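Local coordinates for inner kinetochore subunit cnp3 (Schizosaccharomyces pombe, PDB 6O2D), which serves as an inner kinetochore component that links centromeric DNA to kinetochore assembly for chromosome segregation, this part being its cupin domain, at residues T101-T106 against R119-S124; M73-E78 against I128-V133; K14-C19 against V37-P42. All coordinates share one frame; numbering follows the deposited sequence.

Interaction 1: residues T101-T106 against R119-S124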
loop_
_atom_site.group_PDB
_atom_site.type_symbol
_atom_site.label_atom_id
_atom_site.label_comp_id
_atom_site.label_asym_id
_atom_site.label_seq_id
_atom_site.Cartn_x
_atom_site.Cartn_y
_atom_site.Cartn_z
ATOM N N THR B 101 -14.194 3.015 12.223
ATOM C CA THR B 101 -13.690 3.683 13.424
ATOM C C THR B 101 -12.187 3.561 13.572
ATOM O O THR B 101 -11.637 2.447 13.595
ATOM C CB THR B 101 -14.361 3.206 14.717
ATOM O OG1 THR B 101 -15.749 2.873 14.533
ATOM C CG2 THR B 101 -13.897 4.000 16.012
ATOM N N VAL B 102 -11.542 4.721 13.685
ATOM C CA VAL B 102 -10.155 4.810 14.101
ATOM C C VAL B 102 -10.149 5.663 15.357
ATOM O O VAL B 102 -10.337 6.881 15.277
ATOM C CB VAL B 102 -9.252 5.421 13.018
ATOM C CG1 VAL B 102 -7.815 5.523 13.507
ATOM C CG2 VAL B 102 -9.345 4.630 11.742
ATOM N N ASN B 103 -9.932 5.030 16.516
ATOM C CA ASN B 103 -9.775 5.730 17.802
ATOM C C ASN B 103 -10.982 6.605 18.151
ATOM O O ASN B 103 -10.851 7.791 18.469
ATOM C CB ASN B 103 -8.482 6.549 17.829
ATOM C CG ASN B 103 -7.257 5.672 17.966
ATOM O OD1 ASN B 103 -7.370 4.464 18.211
ATOM N ND2 ASN B 103 -6.081 6.266 17.815
ATOM N N ALA B 104 -12.169 6.007 18.094
ATOM C CA ALA B 104 -13.432 6.632 18.481
ATOM C C ALA B 104 -13.807 7.833 17.615
ATOM O O ALA B 104 -14.708 8.595 17.984
ATOM C CB ALA B 104 -13.432 7.038 19.965
ATOM N N THR B 105 -13.154 8.017 16.470
ATOM C CA THR B 105 -13.600 8.946 15.437
ATOM C C THR B 105 -14.070 8.096 14.262
ATOM O O THR B 105 -13.317 7.246 13.777
ATOM C CB THR B 105 -12.474 9.895 15.012
ATOM O OG1 THR B 105 -12.171 10.820 16.071
ATOM C CG2 THR B 105 -12.874 10.660 13.768
ATOM N N THR B 106 -15.313 8.304 13.825
ATOM C CA THR B 106 -15.965 7.452 12.831
ATOM C C THR B 106 -16.250 8.195 11.526
ATOM O O THR B 106 -16.592 9.384 11.532
ATOM C CB THR B 106 -17.262 6.883 13.417
ATOM O OG1 THR B 106 -16.956 6.176 14.625
ATOM C CG2 THR B 106 -17.934 5.948 12.442
ATOM N N ARG B 119 0.545 3.155 13.822
ATOM C CA ARG B 119 0.955 2.243 14.881
ATOM C C ARG B 119 0.424 2.737 16.221
ATOM O O ARG B 119 0.353 3.943 16.469
ATOM C CB ARG B 119 2.480 2.137 14.931
ATOM C CG ARG B 119 3.121 1.645 13.639
ATOM C CD ARG B 119 4.645 1.715 13.701
ATOM N NE ARG B 119 5.133 3.090 13.675
ATOM C CZ ARG B 119 6.400 3.439 13.859
ATOM N NH1 ARG B 119 7.328 2.514 14.083
ATOM N NH2 ARG B 119 6.739 4.719 13.817
ATOM N N GLY B 120 0.048 1.791 17.083
ATOM C CA GLY B 120 -0.443 2.101 18.418
ATOM C C GLY B 120 -1.858 2.640 18.478
ATOM O O GLY B 120 -2.166 3.440 19.361
ATOM N N ASN B 121 -2.732 2.228 17.560
ATOM C CA ASN B 121 -4.106 2.715 17.515
ATOM C C ASN B 121 -5.060 1.535 17.341
ATOM O O ASN B 121 -4.639 0.381 17.223
ATOM C CB ASN B 121 -4.277 3.762 16.413
ATOM C CG ASN B 121 -3.416 4.988 16.647
ATOM O OD1 ASN B 121 -3.823 5.919 17.329
ATOM N ND2 ASN B 121 -2.213 4.984 16.091
ATOM N N TYR B 122 -6.358 1.827 17.394
ATOM C CA TYR B 122 -7.419 0.833 17.290
ATOM C C TYR B 122 -8.321 1.121 16.094
ATOM O O TYR B 122 -8.588 2.285 15.775
ATOM C CB TYR B 122 -8.238 0.802 18.596
ATOM C CG TYR B 122 -7.357 0.571 19.805
ATOM C CD1 TYR B 122 -6.745 1.630 20.462
ATOM C CD2 TYR B 122 -7.088 -0.714 20.251
ATOM C CE1 TYR B 122 -5.914 1.414 21.541
ATOM C CE2 TYR B 122 -6.259 -0.940 21.325
ATOM C CZ TYR B 122 -5.677 0.126 21.968
ATOM O OH TYR B 122 -4.856 -0.104 23.048
ATOM N N TYR B 123 -8.798 0.066 15.432
ATOM C CA TYR B 123 -9.643 0.255 14.262
ATOM C C TYR B 123 -10.687 -0.848 14.185
ATOM O O TYR B 123 -10.485 -1.954 14.691
ATOM C CB TYR B 123 -8.834 0.294 12.957
ATOM C CG TYR B 123 -8.466 -1.064 12.397
ATOM C CD1 TYR B 123 -7.413 -1.796 12.934
ATOM C CD2 TYR B 123 -9.159 -1.607 11.320
ATOM C CE1 TYR B 123 -7.067 -3.030 12.427
ATOM C CE2 TYR B 123 -8.816 -2.843 10.799
ATOM C CZ TYR B 123 -7.770 -3.550 11.357
ATOM O OH TYR B 123 -7.429 -4.782 10.848
ATOM N N SER B 124 -11.814 -0.518 13.553
ATOM C CA SER B 124 -12.873 -1.469 13.245
ATOM C C SER B 124 -13.512 -1.057 11.924
ATOM O O SER B 124 -13.441 0.106 11.525
ATOM C CB SER B 124 -13.922 -1.521 14.367
ATOM O OG SER B 124 -14.752 -0.371 14.336
#
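The amide of N103 grips the opposing segment with both of its branches. N103 OD1 accepts a hydrogen bond from the backbone N of Y122 at 2.9 Å, fairly straight (164° at the hydrogen) and with the donor lying above the carbonyl plane, while ND2 donates to OD1 of N121, approaching in the carbonyl plane on a lone pair. The two side chains cross at about a right angle, and their amide planes are turned 43° apart. The carboxamide can reach across because CG lies beside the backbone N of N103, anti to the carbonyl carbon (chi1 -74°). The backbone N of N103 donates to Y122 O at 3.1 Å, so N103 makes three bonds to the other segment; its OD1 also lies at the edge of the Y122 ring, near the ring plane. Farther along, T101 and S124 form an antiparallel hydrogen-bonded pair. T101 N donates to S124 O at 3.1 Å. In return, S124 N donates to T101 O at 3.0 Å. A weak bond joins OG1 of T101 to OG of S124. V102 and Y123, the non-hydrogen-bonded pair, share the other face.

Behind this grip lies the type I' turn V102-T105, in which N103 and A104 adopt left-handed backbone angles, a conformation asparagine tolerates well. N121 is held in turn by its ND2 on P118 O and its backbone N on S84 OG, and its OD1 takes a second bond from L22 N of the second subunit. The contact thus joins strands 98-102 and 122-127, with V102 resting on F115 of strand 113-117 and Y122 on V81 of strand 78-83.

Interaction 2: residues M73-E78 against I128-V133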
loop_
_atom_site.group_PDB
_atom_site.type_symbol
_atom_site.label_atom_id
_atom_site.label_comp_id
_atom_site.label_asym_id
_atom_site.label_seq_id
_atom_site.Cartn_x
_atom_site.Cartn_y
_atom_site.Cartn_z
HETATM N N MSE B 73 -15.469 -8.077 2.274
HETATM C CA MSE B 73 -16.440 -8.219 3.350
HETATM C C MSE B 73 -17.847 -8.361 2.790
HETATM O O MSE B 73 -18.338 -7.480 2.079
HETATM C CB MSE B 73 -16.337 -7.011 4.265
HETATM C CG MSE B 73 -15.062 -7.082 5.055
HETATM SE SE MSE B 73 -14.946 -5.748 6.420
HETATM C CE MSE B 73 -14.555 -4.189 5.327
ATOM N N PRO B 74 -18.494 -9.479 3.098
ATOM C CA PRO B 74 -19.869 -9.692 2.635
ATOM C C PRO B 74 -20.817 -8.659 3.229
ATOM O O PRO B 74 -20.463 -7.849 4.085
ATOM C CB PRO B 74 -20.195 -11.109 3.125
ATOM C CG PRO B 74 -18.860 -11.730 3.462
ATOM C CD PRO B 74 -17.977 -10.612 3.884
ATOM N N ALA B 75 -22.048 -8.687 2.736
ATOM C CA ALA B 75 -23.071 -7.772 3.217
ATOM C C ALA B 75 -23.371 -8.034 4.685
ATOM O O ALA B 75 -23.512 -9.183 5.111
ATOM C CB ALA B 75 -24.347 -7.928 2.391
ATOM N N GLY B 76 -23.458 -6.959 5.463
ATOM C CA GLY B 76 -23.724 -7.123 6.877
ATOM C C GLY B 76 -22.558 -7.620 7.695
ATOM O O GLY B 76 -22.769 -8.146 8.790
ATOM N N ALA B 77 -21.332 -7.484 7.197
ATOM C CA ALA B 77 -20.167 -7.962 7.927
ATOM C C ALA B 77 -19.707 -6.939 8.961
ATOM O O ALA B 77 -19.808 -5.726 8.757
ATOM C CB ALA B 77 -19.022 -8.269 6.961
ATOM N N GLU B 78 -19.183 -7.444 10.079
ATOM C CA GLU B 78 -18.700 -6.601 11.173
ATOM C C GLU B 78 -17.331 -7.120 11.594
ATOM O O GLU B 78 -17.230 -8.203 12.179
ATOM C CB GLU B 78 -19.670 -6.615 12.362
ATOM C CG GLU B 78 -21.155 -6.556 12.000
ATOM C CD GLU B 78 -22.078 -6.482 13.228
ATOM O OE1 GLU B 78 -21.756 -7.093 14.275
ATOM O OE2 GLU B 78 -23.129 -5.805 13.143
ATOM N N ILE B 128 -21.688 -1.430 5.384
ATOM C CA ILE B 128 -22.969 -0.744 5.497
ATOM C C ILE B 128 -23.711 -0.744 4.163
ATOM O O ILE B 128 -24.711 -0.046 4.001
ATOM C CB ILE B 128 -22.799 0.686 6.034
ATOM C CG1 ILE B 128 -22.062 1.551 5.007
ATOM C CG2 ILE B 128 -22.056 0.654 7.361
ATOM C CD1 ILE B 128 -21.984 3.016 5.358
ATOM N N GLY B 129 -23.257 -1.551 3.208
ATOM C CA GLY B 129 -23.904 -1.645 1.920
ATOM C C GLY B 129 -24.279 -3.098 1.677
ATOM O O GLY B 129 -23.951 -3.976 2.481
ATOM N N LYS B 130 -24.992 -3.327 0.565
ATOM C CA LYS B 130 -25.414 -4.686 0.246
ATOM C C LYS B 130 -24.605 -5.312 -0.877
ATOM O O LYS B 130 -24.810 -6.493 -1.172
ATOM C CB LYS B 130 -26.914 -4.769 -0.039
ATOM C CG LYS B 130 -27.661 -4.400 1.257
ATOM C CD LYS B 130 -27.735 -5.555 2.254
ATOM C CE LYS B 130 -27.661 -5.015 3.696
ATOM N NZ LYS B 130 -28.390 -3.774 4.051
ATOM N N GLU B 131 -23.694 -4.571 -1.501
ATOM C CA GLU B 131 -22.639 -5.202 -2.277
ATOM C C GLU B 131 -21.501 -5.538 -1.326
ATOM O O GLU B 131 -21.265 -4.827 -0.344
ATOM C CB GLU B 131 -22.152 -4.275 -3.388
ATOM C CG GLU B 131 -21.953 -2.841 -2.932
ATOM C CD GLU B 131 -21.500 -1.918 -4.041
ATOM O OE1 GLU B 131 -21.015 -2.422 -5.074
ATOM O OE2 GLU B 131 -21.641 -0.685 -3.877
ATOM N N ALA B 132 -20.785 -6.616 -1.629
ATOM C CA ALA B 132 -19.592 -6.938 -0.854
ATOM C C ALA B 132 -18.524 -5.869 -1.045
ATOM O O ALA B 132 -18.376 -5.298 -2.127
ATOM C CB ALA B 132 -19.034 -8.313 -1.236
ATOM N N VAL B 133 -17.778 -5.592 0.015
ATOM C CA VAL B 133 -16.704 -4.609 -0.038
ATOM C C VAL B 133 -15.415 -5.373 -0.258
ATOM O O VAL B 133 -15.245 -6.477 0.267
ATOM C CB VAL B 133 -16.632 -3.769 1.250
ATOM C CG1 VAL B 133 -15.351 -2.922 1.259
ATOM C CG2 VAL B 133 -17.886 -2.911 1.390
#
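M73 and V133 face each other as a single antiparallel hydrogen-bonded pair, M73 N to V133 O at 2.6 Å and V133 N to M73 O at 2.9 Å, both donors in the plane of the carbonyl they meet. Past this pair the two segments lose strand geometry. A type II turn runs from P74 to A77, and G76 suits its third position, where phi is +75°, a region open to glycine but costly for most residues with a side chain.

M73, a selenomethionine, and V133 project to the same face of the sheet. The M73 chain is extended at chi2 and bends at chi3, bringing its methyl CE to 4.3 Å from CG1 of V133, a loose apolar touch between two buried residues. CG1 stands anti to the backbone N of V133 (chi1 170°). Alanine suits A132 because its small CB sits close to the opposite backbone. A132 CB lies 3.5 Å from M73 O, and A132 CB is also 4.2 Å from P74 CA. At the exposed end, CB of A75 points toward the other loop and lies 3.9 Å from K130 O. The aliphatic part of K130 folds back over it, K130 CD coming to 4.1 Å from A75 CB; the lysine chain bends at three successive torsions to do so.

N127 ties the two loops together, its OD1 accepting G129 N and its ND2 making weak bonds to carbonyls of both. Inward from the turns, M73 packs on I125 of strand 122-127, and both M73 and V133 rest on I98 of strand 98-102, while strands 66-73 and 133-140 carry on the pairing.

Interaction 3: residues K14-C19 against V37-P42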
loop_
_atom_site.group_PDB
_atom_site.type_symbol
_atom_site.label_atom_id
_atom_site.label_comp_id
_atom_site.label_asym_id
_atom_site.label_seq_id
_atom_site.Cartn_x
_atom_site.Cartn_y
_atom_site.Cartn_z
ATOM N N LYS B 14 -3.313 -10.644 -17.815
ATOM C CA LYS B 14 -3.101 -11.838 -17.013
ATOM C C LYS B 14 -3.594 -11.651 -15.575
ATOM O O LYS B 14 -3.582 -10.544 -15.017
ATOM C CB LYS B 14 -1.623 -12.221 -17.025
ATOM C CG LYS B 14 -1.141 -12.861 -18.325
ATOM C CD LYS B 14 0.362 -13.138 -18.279
ATOM C CE LYS B 14 1.003 -13.010 -19.654
ATOM N NZ LYS B 14 1.678 -14.277 -20.052
ATOM N N ASP B 15 -4.038 -12.760 -14.981
ATOM C CA ASP B 15 -4.569 -12.737 -13.623
ATOM C C ASP B 15 -3.448 -12.724 -12.595
ATOM O O ASP B 15 -3.549 -12.033 -11.575
ATOM C CB ASP B 15 -5.492 -13.936 -13.396
ATOM C CG ASP B 15 -6.843 -13.774 -14.077
ATOM O OD1 ASP B 15 -7.094 -12.702 -14.672
ATOM O OD2 ASP B 15 -7.653 -14.724 -14.020
ATOM N N GLU B 16 -2.398 -13.510 -12.825
ATOM C CA GLU B 16 -1.160 -13.459 -12.052
ATOM C C GLU B 16 0.004 -13.168 -12.990
ATOM O O GLU B 16 0.004 -13.613 -14.143
ATOM C CB GLU B 16 -0.897 -14.766 -11.304
ATOM C CG GLU B 16 -1.682 -14.943 -10.025
ATOM C CD GLU B 16 -1.281 -16.204 -9.285
ATOM O OE1 GLU B 16 -2.083 -16.698 -8.465
ATOM O OE2 GLU B 16 -0.161 -16.702 -9.529
ATOM N N ILE B 17 0.982 -12.407 -12.506
ATOM C CA ILE B 17 2.151 -12.030 -13.294
ATOM C C ILE B 17 3.391 -12.575 -12.603
ATOM O O ILE B 17 3.754 -12.117 -11.514
ATOM C CB ILE B 17 2.280 -10.512 -13.463
ATOM C CG1 ILE B 17 0.918 -9.879 -13.731
ATOM C CG2 ILE B 17 3.301 -10.198 -14.558
ATOM C CD1 ILE B 17 0.328 -10.285 -15.028
ATOM N N ASN B 18 4.048 -13.541 -13.226
ATOM C CA ASN B 18 5.354 -13.968 -12.759
ATOM C C ASN B 18 6.399 -13.214 -13.562
ATOM O O ASN B 18 6.211 -12.923 -14.747
ATOM C CB ASN B 18 5.554 -15.479 -12.902
ATOM C CG ASN B 18 6.655 -16.006 -12.004
ATOM O OD1 ASN B 18 7.680 -16.500 -12.481
ATOM N ND2 ASN B 18 6.458 -15.890 -10.695
ATOM N N CYS B 19 7.513 -12.906 -12.913
ATOM C CA CYS B 19 8.505 -12.067 -13.558
ATOM C C CYS B 19 9.846 -12.316 -12.891
ATOM O O CYS B 19 9.914 -12.603 -11.694
ATOM C CB CYS B 19 8.090 -10.589 -13.451
ATOM S SG CYS B 19 9.361 -9.349 -13.812
ATOM N N VAL B 37 4.817 -10.702 -9.138
ATOM C CA VAL B 37 4.823 -9.263 -8.906
ATOM C C VAL B 37 3.500 -8.615 -9.281
ATOM O O VAL B 37 3.405 -7.385 -9.283
ATOM C CB VAL B 37 5.991 -8.573 -9.634
ATOM C CG1 VAL B 37 7.320 -9.250 -9.287
ATOM C CG2 VAL B 37 5.750 -8.531 -11.151
ATOM N N GLY B 38 2.478 -9.402 -9.619
ATOM C CA GLY B 38 1.191 -8.818 -9.959
ATOM C C GLY B 38 -0.002 -9.748 -9.865
ATOM O O GLY B 38 0.105 -10.934 -10.184
ATOM N N TYR B 39 -1.143 -9.222 -9.421
ATOM C CA TYR B 39 -2.384 -9.979 -9.320
ATOM C C TYR B 39 -3.543 -9.100 -9.755
ATOM O O TYR B 39 -3.566 -7.896 -9.480
ATOM C CB TYR B 39 -2.698 -10.460 -7.898
ATOM C CG TYR B 39 -1.730 -11.436 -7.275
ATOM C CD1 TYR B 39 -0.565 -10.989 -6.659
ATOM C CD2 TYR B 39 -2.007 -12.799 -7.247
ATOM C CE1 TYR B 39 0.314 -11.875 -6.063
ATOM C CE2 TYR B 39 -1.130 -13.693 -6.649
ATOM C CZ TYR B 39 0.027 -13.222 -6.060
ATOM O OH TYR B 39 0.911 -14.092 -5.461
ATOM N N SER B 40 -4.531 -9.721 -10.388
ATOM C CA SER B 40 -5.823 -9.085 -10.607
ATOM C C SER B 40 -6.724 -9.500 -9.449
ATOM O O SER B 40 -7.152 -10.657 -9.376
ATOM C CB SER B 40 -6.413 -9.495 -11.952
ATOM O OG SER B 40 -7.692 -8.921 -12.139
ATOM N N LEU B 41 -6.998 -8.559 -8.543
ATOM C CA LEU B 41 -7.733 -8.875 -7.317
ATOM C C LEU B 41 -9.067 -9.585 -7.540
ATOM O O LEU B 41 -9.344 -10.540 -6.799
ATOM C CB LEU B 41 -7.940 -7.591 -6.500
ATOM C CG LEU B 41 -6.652 -6.873 -6.082
ATOM C CD1 LEU B 41 -6.934 -5.714 -5.162
ATOM C CD2 LEU B 41 -5.717 -7.827 -5.404
ATOM N N PRO B 42 -9.909 -9.220 -8.514
ATOM C CA PRO B 42 -11.169 -9.966 -8.682
ATOM C C PRO B 42 -10.991 -11.473 -8.836
ATOM O O PRO B 42 -11.879 -12.229 -8.425
ATOM C CB PRO B 42 -11.774 -9.341 -9.946
ATOM C CG PRO B 42 -11.207 -7.976 -9.996
ATOM C CD PRO B 42 -9.806 -8.118 -9.490
#
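Strands 16-22 and 32-40 form an antiparallel beta hairpin interrupted by a classic beta bulge, in which V37 and G38 both face I17. On one face of it, E16 and Y39 stand side by side and point the same way, as a non-hydrogen-bonded pair. The glutamate chain runs extended beyond CG; E16 CG lies 3.5 Å from Y39 CD2 at an oblique approach, and the carboxylate plane is tilted 60° to the ring. Glutamate suits this exposed place because its length lets CG and one carboxylate oxygen run alongside CD2 and CE2 of the ring. An alanine here in place of Y39 would remove the ring that lies along E16 and packs on L59, and would probably leave the hairpin less firmly held against strand 55-62.

The other face belongs to I17: I17 CG1 is 3.9 Å from G38 CA, and any side chain in place of G38 would run into that branch, so glycine fits. CB of C19 touches CG2 of V37 at 3.9 Å, both residues being buried. G38, Y39 and S40 also pair with a strand of the second subunit, so the sheet continues across the dimer interface, and I17 packs on F107 of that subunit. In the bulge, I17 N donates to G38 O at 2.9 Å and V37 N to I17 O at 3.0 Å. S40 N adds a further bond to D15 O at 2.8 Å, in the carbonyl plane.

Along the chain interaction 3 comes first, and both segments of interaction 1 lie between the two segments of interaction 2. Interactions 1 and 2 belong to the cupin fold, their centres about 20 Å apart: one joins strands 98-102 and 122-127 in the four-stranded sheet, the other ties the loops that lead between that sheet and the five-stranded one. Interaction 3 belongs to the separate N-terminal hairpin, its centre about 32 Å from that of interaction 1 and about 25 Å from that of interaction 2. Interactions 1 and 3 lie on opposite sides of the chain's centre, yet both meet the second subunit, so hairpin and cupin body both contribute to the dimer.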